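Side-chain contacts in acylneuraminate lyase (Mycoplasma synoviae, PDB 4N4P), which is a lyase-type member of the dihydrodipicolinate synthetase family with a TIM-barrel fold, present as an assembly of four chains: residues D5-K8 against G9-A13; F116-N119 against E120-Y124; D152-G155 against K156-I160; F176-L179 against M180-Y183; F188-W192 against D193-A197. All coordinates share one frame; numbering follows the deposited sequence.

The five contacts sample a TIM barrel from its interior outward. Contacts 1 and 5 belong to the parallel sheet: the first leads into strand 9-12, the second leaves strand 187-190, and they meet through Met189 packing on Phe7 and Phe11. Contacts 2, 3 and 4 lie on three successive outer helices; contact 3 touches both neighbours. Contacts 4 and 5 touch as well, on consecutive elements, and both reach the third subunit. Aromatic rings recur throughout, but in contact 1 a ring meets carbonyls and in contact 5 a methyl and a carboxylate. Contacts 3 and 4 seat their helices on strands, while polar groups gather at the helix N-terminus of contact 2 and the interface of contact 4.

Contact 1. Residues D5-K8 against G9-A13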
# COMPACT_ATOMS: atom_id res chain seq x y z
N ASP A 5 -30.78 2.96 -22.52
CA ASP A 5 -30.17 3.03 -23.85
C ASP A 5 -29.47 4.36 -24.12
O ASP A 5 -28.43 4.38 -24.79
CB ASP A 5 -31.18 2.70 -24.93
CG ASP A 5 -31.53 1.21 -24.97
OD1 ASP A 5 -31.00 0.39 -24.17
OD2 ASP A 5 -32.35 0.88 -25.83
N LYS A 6 -29.97 5.45 -23.56
CA LYS A 6 -29.32 6.73 -23.78
C LYS A 6 -27.97 6.85 -23.05
O LYS A 6 -27.25 7.82 -23.26
CB LYS A 6 -30.22 7.90 -23.37
CG LYS A 6 -30.34 8.04 -21.86
CD LYS A 6 -31.69 8.56 -21.41
CE LYS A 6 -31.73 10.00 -21.18
NZ LYS A 6 -32.77 10.42 -20.17
N PHE A 7 -27.64 5.87 -22.22
CA PHE A 7 -26.36 5.90 -21.51
C PHE A 7 -25.34 4.94 -22.12
O PHE A 7 -24.27 4.70 -21.54
CB PHE A 7 -26.56 5.57 -20.05
CG PHE A 7 -27.38 6.59 -19.32
CD1 PHE A 7 -26.82 7.84 -19.00
CD2 PHE A 7 -28.70 6.30 -18.93
CE1 PHE A 7 -27.55 8.77 -18.30
CE2 PHE A 7 -29.45 7.25 -18.25
CZ PHE A 7 -28.87 8.49 -17.92
N LYS A 8 -25.67 4.40 -23.28
CA LYS A 8 -24.73 3.53 -24.02
C LYS A 8 -23.74 4.38 -24.78
O LYS A 8 -24.09 5.43 -25.32
CB LYS A 8 -25.50 2.65 -24.98
CG LYS A 8 -26.30 1.59 -24.22
CD LYS A 8 -27.21 0.74 -25.09
CE LYS A 8 -27.84 -0.35 -24.23
NZ LYS A 8 -28.51 -1.37 -25.11
N GLY A 9 -22.49 3.90 -24.83
CA GLY A 9 -21.51 4.48 -25.71
C GLY A 9 -20.48 5.34 -25.00
O GLY A 9 -20.15 5.10 -23.82
N LEU A 10 -19.99 6.36 -25.71
CA LEU A 10 -18.89 7.16 -25.19
C LEU A 10 -19.33 8.51 -24.64
O LEU A 10 -20.01 9.28 -25.33
CB LEU A 10 -17.84 7.40 -26.26
CG LEU A 10 -17.16 6.15 -26.80
CD1 LEU A 10 -16.16 6.60 -27.91
CD2 LEU A 10 -16.42 5.39 -25.68
N PHE A 11 -18.88 8.79 -23.42
CA PHE A 11 -19.12 10.05 -22.72
C PHE A 11 -17.77 10.67 -22.33
O PHE A 11 -17.27 10.38 -21.24
CB PHE A 11 -19.90 9.79 -21.44
CG PHE A 11 -21.35 9.43 -21.66
CD1 PHE A 11 -21.70 8.27 -22.33
CD2 PHE A 11 -22.35 10.28 -21.21
CE1 PHE A 11 -23.05 7.95 -22.55
CE2 PHE A 11 -23.71 9.96 -21.39
CZ PHE A 11 -24.05 8.82 -22.08
N PRO A 12 -17.20 11.55 -23.17
CA PRO A 12 -16.01 12.28 -22.73
C PRO A 12 -16.30 13.04 -21.44
O PRO A 12 -17.39 13.63 -21.25
CB PRO A 12 -15.76 13.29 -23.87
CG PRO A 12 -17.12 13.37 -24.60
CD PRO A 12 -17.66 11.99 -24.50
N ALA A 13 -15.33 13.00 -20.54
CA ALA A 13 -15.34 13.86 -19.35
C ALA A 13 -14.82 15.22 -19.78
O ALA A 13 -13.61 15.45 -19.90
CB ALA A 13 -14.49 13.25 -18.24
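Phe11 turns its ring back on the chain that precedes it and packs against Lys6, Phe7 and Lys8. Most of what it meets is backbone oxygen. CZ of Phe11 lies 3.6 Å from O of Lys6, close to the plane of the ring, and CE1 of Phe11 stands 3.6 Å from O of Phe7, at a slant. O of Lys8 also sits at the ring edge, so the slightly positive rim of C-H groups probably gains a weak electrostatic attraction from these carbonyls. With CG beside the backbone N and opposite the carbonyl carbon (chi1 -73°), the phenyl group folds toward the turn and can collect all three.

Apolar contact is lighter: CD1 of Phe7 and CZ of Phe11 come within 4.3 Å. CG of Lys6 lies 3.7 Å above the plane of the Phe7 ring, toward its rim.

Charged groups point elsewhere. The extended chain of Lys8 carries NZ to 3.2 Å from OD1 of Asp5, a weak hydrogen bond within a salt bridge that spans the 3-10 turn closed by the backbone bond from Lys8 N to Asp5 O. Lys6 NZ has its partner in Asp104. Gly9 takes a positive phi (105°), where a side chain would run into O of Lys8.

The stretch precedes the first strand of the barrel. Phe7 and Phe11 both touch Thr78 and Ile80 of strand 78-82 as well as Met189 of strand 187-190, while Leu10 packs against helix 212-227 and Gly9 bonds to the backbone of Lys205 and Phe207.

Contact 2. Residues F116-N119 against E120-Y124; sequences FSFN and ETHHY
Glu120 reaches back along an extended side chain to Ser117 and the edge of Phe116, and the other side chains take their places round it. Against Phe116 the carboxylate runs crosswise: the planes of ring and carboxylate stand 71° apart, and OE1 of Glu120 approaches the ring edge, 3.5 Å from CD1 of Phe116. The same oxygen receives the backbone N-H of Ser117 at 2.8 Å, through its anti lone pair and almost straight (171°).

Ser117 returns the bond. Its OG occupies the crowded position between backbone N and carbonyl carbon (chi1 67°), which places it in front of the helix end, where it accepts a bond of 3.0 Å from N of Glu120.

Thr121 meets the carbonyl oxygen of Ser117 with two donors, one from each face of the carbonyl plane. N of Thr121 reaches O of Ser117 at 2.9 Å and OG1 of Thr121 donates to the same oxygen at 3.1 Å, so two bonds grip one acceptor. On another side of the helix Phe118 and His122 slant past each other, and both touch Leu157 of helix 151-158.

OE2 of Glu120 accepts from the backbone N of Trp276 of the second subunit, and Phe275 of that subunit meets the Phe116 ring. Reciprocal bonds between Ser117 and Glu120 define a capping box at the start of helix 118-131, where a carboxylate beside the positive end of the helix dipole is probably stabilised; here the box lies at a subunit interface.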
# COMPACT_ATOMS: atom_id res chain seq x y z
N PHE A 116 -13.94 10.11 5.37
CA PHE A 116 -15.32 10.07 5.82
C PHE A 116 -15.79 8.64 6.00
O PHE A 116 -15.37 7.76 5.24
CB PHE A 116 -16.21 10.82 4.83
CG PHE A 116 -16.03 12.30 4.87
CD1 PHE A 116 -16.61 13.06 5.90
CD2 PHE A 116 -15.27 12.96 3.90
CE1 PHE A 116 -16.46 14.45 5.95
CE2 PHE A 116 -15.10 14.36 3.96
CZ PHE A 116 -15.71 15.09 4.98
N SER A 117 -16.64 8.42 6.99
CA SER A 117 -17.17 7.07 7.25
C SER A 117 -18.19 6.65 6.21
O SER A 117 -18.72 7.48 5.43
CB SER A 117 -17.81 7.00 8.65
OG SER A 117 -18.99 7.80 8.70
N PHE A 118 -18.49 5.36 6.19
CA PHE A 118 -19.57 4.89 5.33
C PHE A 118 -20.86 5.64 5.61
O PHE A 118 -21.56 6.07 4.67
CB PHE A 118 -19.82 3.39 5.48
CG PHE A 118 -20.89 2.90 4.56
CD1 PHE A 118 -22.21 2.83 5.00
CD2 PHE A 118 -20.58 2.57 3.23
CE1 PHE A 118 -23.22 2.41 4.13
CE2 PHE A 118 -21.59 2.16 2.36
CZ PHE A 118 -22.91 2.08 2.81
N ASN A 119 -21.19 5.79 6.90
CA ASN A 119 -22.40 6.47 7.33
C ASN A 119 -22.44 7.92 6.87
O ASN A 119 -23.47 8.40 6.41
CB ASN A 119 -22.57 6.40 8.85
CG ASN A 119 -22.96 5.02 9.36
OD1 ASN A 119 -23.42 4.16 8.59
ND2 ASN A 119 -22.79 4.79 10.66
N GLU A 120 -21.31 8.62 6.97
CA GLU A 120 -21.23 9.99 6.47
C GLU A 120 -21.45 10.05 4.97
O GLU A 120 -22.17 10.91 4.48
CB GLU A 120 -19.90 10.63 6.84
CG GLU A 120 -19.90 11.12 8.27
CD GLU A 120 -18.51 11.36 8.85
OE1 GLU A 120 -17.53 10.72 8.38
OE2 GLU A 120 -18.41 12.17 9.79
N THR A 121 -20.84 9.13 4.24
CA THR A 121 -20.98 9.05 2.80
C THR A 121 -22.43 8.70 2.41
O THR A 121 -23.00 9.29 1.48
CB THR A 121 -19.98 8.04 2.23
OG1 THR A 121 -18.65 8.51 2.51
CG2 THR A 121 -20.15 7.89 0.72
N HIS A 122 -23.03 7.74 3.12
CA HIS A 122 -24.43 7.36 2.88
C HIS A 122 -25.34 8.58 3.07
O HIS A 122 -26.20 8.86 2.24
CB HIS A 122 -24.85 6.22 3.81
CG HIS A 122 -26.23 5.70 3.54
ND1 HIS A 122 -26.46 4.49 2.91
CD2 HIS A 122 -27.44 6.23 3.81
CE1 HIS A 122 -27.77 4.30 2.82
NE2 HIS A 122 -28.38 5.34 3.35
N HIS A 123 -25.13 9.30 4.17
CA HIS A 123 -25.96 10.45 4.51
C HIS A 123 -25.80 11.58 3.50
O HIS A 123 -26.76 12.28 3.17
CB HIS A 123 -25.64 10.96 5.94
CG HIS A 123 -26.59 12.02 6.42
ND1 HIS A 123 -27.76 11.72 7.08
CD2 HIS A 123 -26.56 13.37 6.30
CE1 HIS A 123 -28.40 12.84 7.36
NE2 HIS A 123 -27.69 13.86 6.90
N TYR A 124 -24.56 11.75 3.00
CA TYR A 124 -24.27 12.72 1.95
C TYR A 124 -25.09 12.41 0.70
O TYR A 124 -25.75 13.27 0.18
CB TYR A 124 -22.78 12.65 1.68
CG TYR A 124 -22.21 13.20 0.40
CD1 TYR A 124 -21.93 12.36 -0.69
CD2 TYR A 124 -21.86 14.55 0.30
CE1 TYR A 124 -21.35 12.86 -1.87
CE2 TYR A 124 -21.27 15.07 -0.85
CZ TYR A 124 -21.00 14.23 -1.92
OH TYR A 124 -20.39 14.77 -3.04

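Contact 3. Residues D152-G155 against K156-I160; sequences DQFG and KLLEI
On helix 151-158, one of the outer helices of the barrel, Phe154 leans along the helix onto Leu157 and Leu158. The two leucines reach different parts of its ring: CD1 of Leu157 comes to 3.9 Å from CD1 of Phe154, its side chain lying roughly perpendicular to the phenylalanine, whereas CD1 of Leu158 lies 3.8 Å from CD2 of Phe154. With CG of Phe154 pointing away from its own N (chi1 -168°), the ring sits between these two contacts.

Phe154 O is shared by the same two residues. N of Leu158 donates to it at 3.0 Å in the carbonyl plane (154° at the hydrogen), and N of Leu157 adds a weak, strongly bent bond.

All three apolar residues press on Ile138 of strand 136-139, the usual way a TIM-barrel helix is seated on its sheet, and Phe154 adds an edge-to-face contact with Tyr140. Gly155 brings no side chain, which lets OH of Tyr183, at the C-terminal end of the next helix, 173-182, approach to 3.0 Å from CA of Gly155.

Toward helix 118-131 the chemistry changes. Lys156 curls back, bent at chi3 and chi4, until NZ stands 3.4 Å from CG of Gln153. That fold lays the ammonium across the aliphatic part of Gln153 and directs its charge to the Phe118 ring in a cation-pi contact.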
# COMPACT_ATOMS: atom_id res chain seq x y z
N ASP A 152 -21.60 -5.82 -0.96
CA ASP A 152 -22.89 -5.68 -0.28
C ASP A 152 -23.07 -4.29 0.33
O ASP A 152 -24.18 -3.73 0.31
CB ASP A 152 -23.08 -6.77 0.78
CG ASP A 152 -23.35 -8.15 0.18
OD1 ASP A 152 -23.62 -8.27 -1.04
OD2 ASP A 152 -23.30 -9.14 0.94
N GLN A 153 -21.99 -3.73 0.85
CA GLN A 153 -22.03 -2.43 1.52
C GLN A 153 -22.27 -1.33 0.49
O GLN A 153 -22.99 -0.37 0.74
CB GLN A 153 -20.70 -2.20 2.23
CG GLN A 153 -20.78 -1.44 3.54
CD GLN A 153 -19.41 -1.27 4.17
OE1 GLN A 153 -18.51 -2.09 3.95
NE2 GLN A 153 -19.25 -0.22 4.97
N PHE A 154 -21.67 -1.49 -0.69
CA PHE A 154 -21.86 -0.53 -1.77
C PHE A 154 -23.31 -0.53 -2.26
O PHE A 154 -23.83 0.49 -2.69
CB PHE A 154 -20.89 -0.82 -2.91
CG PHE A 154 -20.82 0.27 -3.91
CD1 PHE A 154 -20.26 1.50 -3.58
CD2 PHE A 154 -21.32 0.07 -5.18
CE1 PHE A 154 -20.20 2.52 -4.52
CE2 PHE A 154 -21.25 1.10 -6.14
CZ PHE A 154 -20.69 2.31 -5.81
N GLY A 155 -23.96 -1.69 -2.15
CA GLY A 155 -25.36 -1.83 -2.55
C GLY A 155 -26.30 -0.99 -1.72
O GLY A 155 -27.35 -0.57 -2.22
N LYS A 156 -25.93 -0.74 -0.47
CA LYS A 156 -26.68 0.18 0.37
C LYS A 156 -26.69 1.61 -0.20
O LYS A 156 -27.71 2.30 -0.12
CB LYS A 156 -26.14 0.19 1.80
CG LYS A 156 -26.31 -1.14 2.54
CD LYS A 156 -25.53 -1.10 3.85
CE LYS A 156 -25.00 -2.49 4.23
NZ LYS A 156 -23.71 -2.35 5.00
N LEU A 157 -25.57 2.03 -0.78
CA LEU A 157 -25.52 3.33 -1.44
C LEU A 157 -26.33 3.29 -2.72
O LEU A 157 -27.04 4.24 -3.03
CB LEU A 157 -24.07 3.77 -1.73
CG LEU A 157 -23.06 3.96 -0.58
CD1 LEU A 157 -21.65 4.22 -1.16
CD2 LEU A 157 -23.50 5.10 0.37
N LEU A 158 -26.25 2.17 -3.45
CA LEU A 158 -26.99 2.03 -4.73
C LEU A 158 -28.50 2.07 -4.55
O LEU A 158 -29.23 2.35 -5.50
CB LEU A 158 -26.60 0.71 -5.43
CG LEU A 158 -25.18 0.68 -6.01
CD1 LEU A 158 -24.75 -0.73 -6.47
CD2 LEU A 158 -25.10 1.69 -7.15
N GLU A 159 -28.95 1.78 -3.34
CA GLU A 159 -30.38 1.71 -3.04
C GLU A 159 -31.01 3.05 -2.68
O GLU A 159 -32.23 3.18 -2.61
CB GLU A 159 -30.63 0.75 -1.90
CG GLU A 159 -30.80 -0.67 -2.36
CD GLU A 159 -30.71 -1.64 -1.20
OE1 GLU A 159 -31.03 -1.25 -0.04
OE2 GLU A 159 -30.31 -2.79 -1.47
N ILE A 160 -30.17 4.05 -2.46
CA ILE A 160 -30.64 5.39 -2.12
C ILE A 160 -31.60 5.93 -3.20
O ILE A 160 -31.43 5.68 -4.39
CB ILE A 160 -29.43 6.34 -1.85
CG1 ILE A 160 -28.76 5.93 -0.54
CG2 ILE A 160 -29.84 7.81 -1.87
CD1 ILE A 160 -27.33 6.50 -0.30

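Contact 4. Residues F176-L179 against M180-Y183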
# COMPACT_ATOMS: atom_id res chain seq x y z
N PHE A 176 -15.41 -4.87 -10.09
CA PHE A 176 -16.35 -4.49 -11.13
C PHE A 176 -17.21 -5.70 -11.50
O PHE A 176 -18.44 -5.61 -11.62
CB PHE A 176 -15.65 -3.96 -12.39
CG PHE A 176 -16.62 -3.56 -13.48
CD1 PHE A 176 -17.53 -2.53 -13.26
CD2 PHE A 176 -16.68 -4.28 -14.68
CE1 PHE A 176 -18.48 -2.17 -14.24
CE2 PHE A 176 -17.61 -3.92 -15.68
CZ PHE A 176 -18.51 -2.87 -15.46
N GLU A 177 -16.54 -6.83 -11.66
CA GLU A 177 -17.24 -8.05 -12.06
C GLU A 177 -18.27 -8.41 -10.99
O GLU A 177 -19.40 -8.77 -11.31
CB GLU A 177 -16.24 -9.19 -12.28
CG GLU A 177 -16.89 -10.53 -12.63
CD GLU A 177 -17.30 -11.33 -11.39
OE1 GLU A 177 -16.60 -11.25 -10.36
OE2 GLU A 177 -18.32 -12.03 -11.45
N ARG A 178 -17.87 -8.30 -9.72
CA ARG A 178 -18.77 -8.61 -8.60
C ARG A 178 -19.99 -7.70 -8.58
O ARG A 178 -21.10 -8.16 -8.28
CB ARG A 178 -18.03 -8.50 -7.26
CG ARG A 178 -16.87 -9.49 -7.05
CD ARG A 178 -17.37 -10.92 -6.73
NE ARG A 178 -17.87 -11.63 -7.92
CZ ARG A 178 -18.61 -12.74 -7.89
NH1 ARG A 178 -18.94 -13.30 -6.72
NH2 ARG A 178 -19.02 -13.27 -9.03
N LEU A 179 -19.79 -6.40 -8.85
CA LEU A 179 -20.90 -5.45 -8.92
C LEU A 179 -21.87 -5.81 -10.04
O LEU A 179 -23.09 -5.79 -9.84
CB LEU A 179 -20.39 -4.02 -9.16
CG LEU A 179 -19.73 -3.41 -7.93
CD1 LEU A 179 -19.01 -2.06 -8.28
CD2 LEU A 179 -20.76 -3.25 -6.80
N MET A 180 -21.31 -6.16 -11.20
CA MET A 180 -22.13 -6.51 -12.34
C MET A 180 -22.94 -7.77 -12.05
O MET A 180 -24.10 -7.88 -12.49
CB MET A 180 -21.26 -6.71 -13.59
CG MET A 180 -20.66 -5.39 -14.12
SD MET A 180 -21.85 -4.15 -14.62
CE MET A 180 -22.43 -4.86 -16.14
N SER A 181 -22.35 -8.72 -11.33
CA SER A 181 -23.05 -9.95 -10.97
C SER A 181 -24.21 -9.63 -10.01
O SER A 181 -25.32 -10.13 -10.20
CB SER A 181 -22.08 -10.94 -10.30
OG SER A 181 -22.77 -12.16 -10.02
N LYS A 182 -23.95 -8.78 -9.02
CA LYS A 182 -24.92 -8.57 -7.92
C LYS A 182 -26.03 -7.59 -8.30
O LYS A 182 -27.17 -7.70 -7.80
CB LYS A 182 -24.19 -8.15 -6.64
CG LYS A 182 -25.08 -7.97 -5.41
CD LYS A 182 -25.47 -9.32 -4.75
CE LYS A 182 -26.18 -9.08 -3.41
NZ LYS A 182 -26.77 -10.35 -2.86
N TYR A 183 -25.71 -6.64 -9.18
CA TYR A 183 -26.64 -5.53 -9.46
C TYR A 183 -26.96 -5.39 -10.95
O TYR A 183 -26.68 -4.37 -11.56
CB TYR A 183 -26.08 -4.21 -8.88
CG TYR A 183 -25.76 -4.30 -7.40
CD1 TYR A 183 -26.79 -4.28 -6.43
CD2 TYR A 183 -24.45 -4.43 -6.96
CE1 TYR A 183 -26.48 -4.40 -5.06
CE2 TYR A 183 -24.13 -4.54 -5.62
CZ TYR A 183 -25.16 -4.53 -4.67
OH TYR A 183 -24.83 -4.64 -3.34
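Phe176 spreads its ring beneath Met180 one turn further along helix 173-182, a Met-aromatic contact on the helix of the beta-alpha-beta unit between strands 163-168 and 187-190. CG of Met180 hangs over the ring face, 3.8 Å from the Phe176 centroid and 20° off the normal, a CH-pi approach. The first torsion (chi1 -70°) puts CG of Met180 there, and the bend at chi2 then brings the sulfur obliquely to the ring, with SD of Met180 3.7 Å from CZ of Phe176 and also close to CE1. The surroundings of the ring include an edge-to-face partner in Phe190.

Glu177 follows on another side of the helix. It turns its carboxylate to the guanidinium of Arg178, which takes it side-on: NE of Arg178 donates to OE1 of Glu177 at 2.8 Å, while NH2 of Arg178 meets the syn lone pair of OE2 of Glu177 at 2.8 Å, in the guanidinium plane and essentially straight (178°). This clamp fixes the rotation of both groups.

For Arg178 a second partner waits across the interface, where NH1 forms a salt bridge with Asp243 of the third subunit. His239 and Asn242 of that subunit donate to the two oxygens of Glu177, so the paired charges are held between chains.

Leu179 faces inward, touching Phe154 and Phe188. Backbone and side chain both engage Tyr183, the residue at which the chain leaves helical conformation: N of Tyr183 donates to O of Leu179 at 2.8 Å, and CD2 of Leu179 packs 3.8 Å from CE2 of Tyr183.

Contact 5. Residues F188-W192 against D193-A197; sequences FMFAW and DEALA
The methyl group of Ala195 lies on one face of the Trp192 indole, which holds Glu194 at its rim. CB of Ala195 sits 3.8 Å from the centroid of the six-membered ring of Trp192, a CH-pi contact displaced toward the rim, and packs tightly against CE3 of Trp192 at 3.3 Å. At the edge, NE1 of Trp192 donates to OE1 of Glu194 at 2.9 Å (154° at the hydrogen). The oxygen is met on its anti side, and ring and carboxylate planes are turned 68° from each other. CG of Trp192 lies opposite its own backbone N (chi1 -179°), which sends the indole out over the turn that follows.

Backbone bonding closes that turn: N of Ala195 reaches O of Trp192 at 2.9 Å. Ala195 is the N-cap residue of helix 196-201, so the indole packs on the entry to the helix. This is the beta-to-alpha connection of a beta-alpha-beta unit, with strand 187-190 ahead of it and strand 206-209 after it, a standard element of the TIM barrel.

Phe190, the last residue of its strand, touches Ala195 with its ring edge: the methyl lies in the plane of the phenyl ring, and CE2 of Phe190 is 3.5 Å from O of Ala195.

Further out, OD2 of Asp193 is hydrogen-bonded to Thr211, Leu196 packs on helix 212-227, and Phe190 touches Leu173 of helix 173-182. Phe174 of the third subunit packs against both Trp192 and Glu194.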
# COMPACT_ATOMS: atom_id res chain seq x y z
N PHE A 188 -23.90 0.80 -14.61
CA PHE A 188 -22.51 1.07 -14.23
C PHE A 188 -21.85 1.68 -15.44
O PHE A 188 -21.73 1.03 -16.48
CB PHE A 188 -21.80 -0.24 -13.78
CG PHE A 188 -22.31 -0.75 -12.48
CD1 PHE A 188 -21.76 -0.29 -11.28
CD2 PHE A 188 -23.36 -1.66 -12.43
CE1 PHE A 188 -22.25 -0.74 -10.04
CE2 PHE A 188 -23.86 -2.12 -11.22
CZ PHE A 188 -23.31 -1.66 -10.02
N MET A 189 -21.45 2.95 -15.31
CA MET A 189 -20.72 3.65 -16.34
C MET A 189 -19.22 3.38 -16.11
O MET A 189 -18.70 3.66 -15.03
CB MET A 189 -21.08 5.14 -16.32
CG MET A 189 -22.57 5.41 -16.66
SD MET A 189 -23.03 4.91 -18.34
CE MET A 189 -22.34 6.23 -19.34
N PHE A 190 -18.55 2.78 -17.09
CA PHE A 190 -17.17 2.31 -16.88
C PHE A 190 -16.17 3.45 -17.17
O PHE A 190 -16.16 4.01 -18.27
CB PHE A 190 -16.91 1.09 -17.76
CG PHE A 190 -15.66 0.36 -17.41
CD1 PHE A 190 -15.64 -0.56 -16.36
CD2 PHE A 190 -14.48 0.60 -18.12
CE1 PHE A 190 -14.46 -1.23 -16.01
CE2 PHE A 190 -13.30 -0.08 -17.81
CZ PHE A 190 -13.28 -0.99 -16.75
N ALA A 191 -15.35 3.80 -16.19
CA ALA A 191 -14.55 5.02 -16.26
C ALA A 191 -13.05 4.76 -16.19
O ALA A 191 -12.28 5.61 -15.74
CB ALA A 191 -15.00 6.03 -15.20
N TRP A 192 -12.61 3.60 -16.66
CA TRP A 192 -11.17 3.35 -16.75
C TRP A 192 -10.81 3.10 -18.22
O TRP A 192 -10.95 2.00 -18.73
CB TRP A 192 -10.72 2.22 -15.81
CG TRP A 192 -9.21 1.96 -15.87
CD1 TRP A 192 -8.23 2.84 -16.20
CD2 TRP A 192 -8.55 0.72 -15.58
NE1 TRP A 192 -6.98 2.23 -16.13
CE2 TRP A 192 -7.15 0.93 -15.74
CE3 TRP A 192 -9.00 -0.54 -15.18
CZ2 TRP A 192 -6.21 -0.07 -15.52
CZ3 TRP A 192 -8.06 -1.55 -14.97
CH2 TRP A 192 -6.69 -1.30 -15.15
N ASP A 193 -10.38 4.19 -18.89
CA ASP A 193 -10.22 4.22 -20.33
C ASP A 193 -9.30 3.10 -20.82
O ASP A 193 -9.54 2.49 -21.88
CB ASP A 193 -9.62 5.58 -20.78
CG ASP A 193 -10.41 6.79 -20.25
OD1 ASP A 193 -10.92 6.72 -19.13
OD2 ASP A 193 -10.50 7.81 -20.97
N GLU A 194 -8.23 2.85 -20.06
CA GLU A 194 -7.26 1.84 -20.48
C GLU A 194 -7.78 0.39 -20.41
O GLU A 194 -7.09 -0.55 -20.79
CB GLU A 194 -6.00 1.97 -19.64
CG GLU A 194 -5.32 3.31 -19.82
CD GLU A 194 -4.38 3.66 -18.67
OE1 GLU A 194 -4.61 3.20 -17.51
OE2 GLU A 194 -3.39 4.40 -18.92
N ALA A 195 -9.00 0.22 -19.94
CA ALA A 195 -9.54 -1.13 -19.79
C ALA A 195 -10.88 -1.26 -20.46
O ALA A 195 -11.69 -2.12 -20.08
CB ALA A 195 -9.63 -1.50 -18.32
N LEU A 196 -11.11 -0.42 -21.47
CA LEU A 196 -12.40 -0.36 -22.16
C LEU A 196 -12.91 -1.75 -22.55
O LEU A 196 -14.07 -2.13 -22.24
CB LEU A 196 -12.28 0.55 -23.40
CG LEU A 196 -13.62 1.09 -23.95
CD1 LEU A 196 -13.39 2.32 -24.84
CD2 LEU A 196 -14.39 0.06 -24.76
N ALA A 197 -12.07 -2.50 -23.26
CA ALA A 197 -12.46 -3.81 -23.78
C ALA A 197 -12.69 -4.80 -22.65
O ALA A 197 -13.56 -5.67 -22.74
CB ALA A 197 -11.42 -4.33 -24.75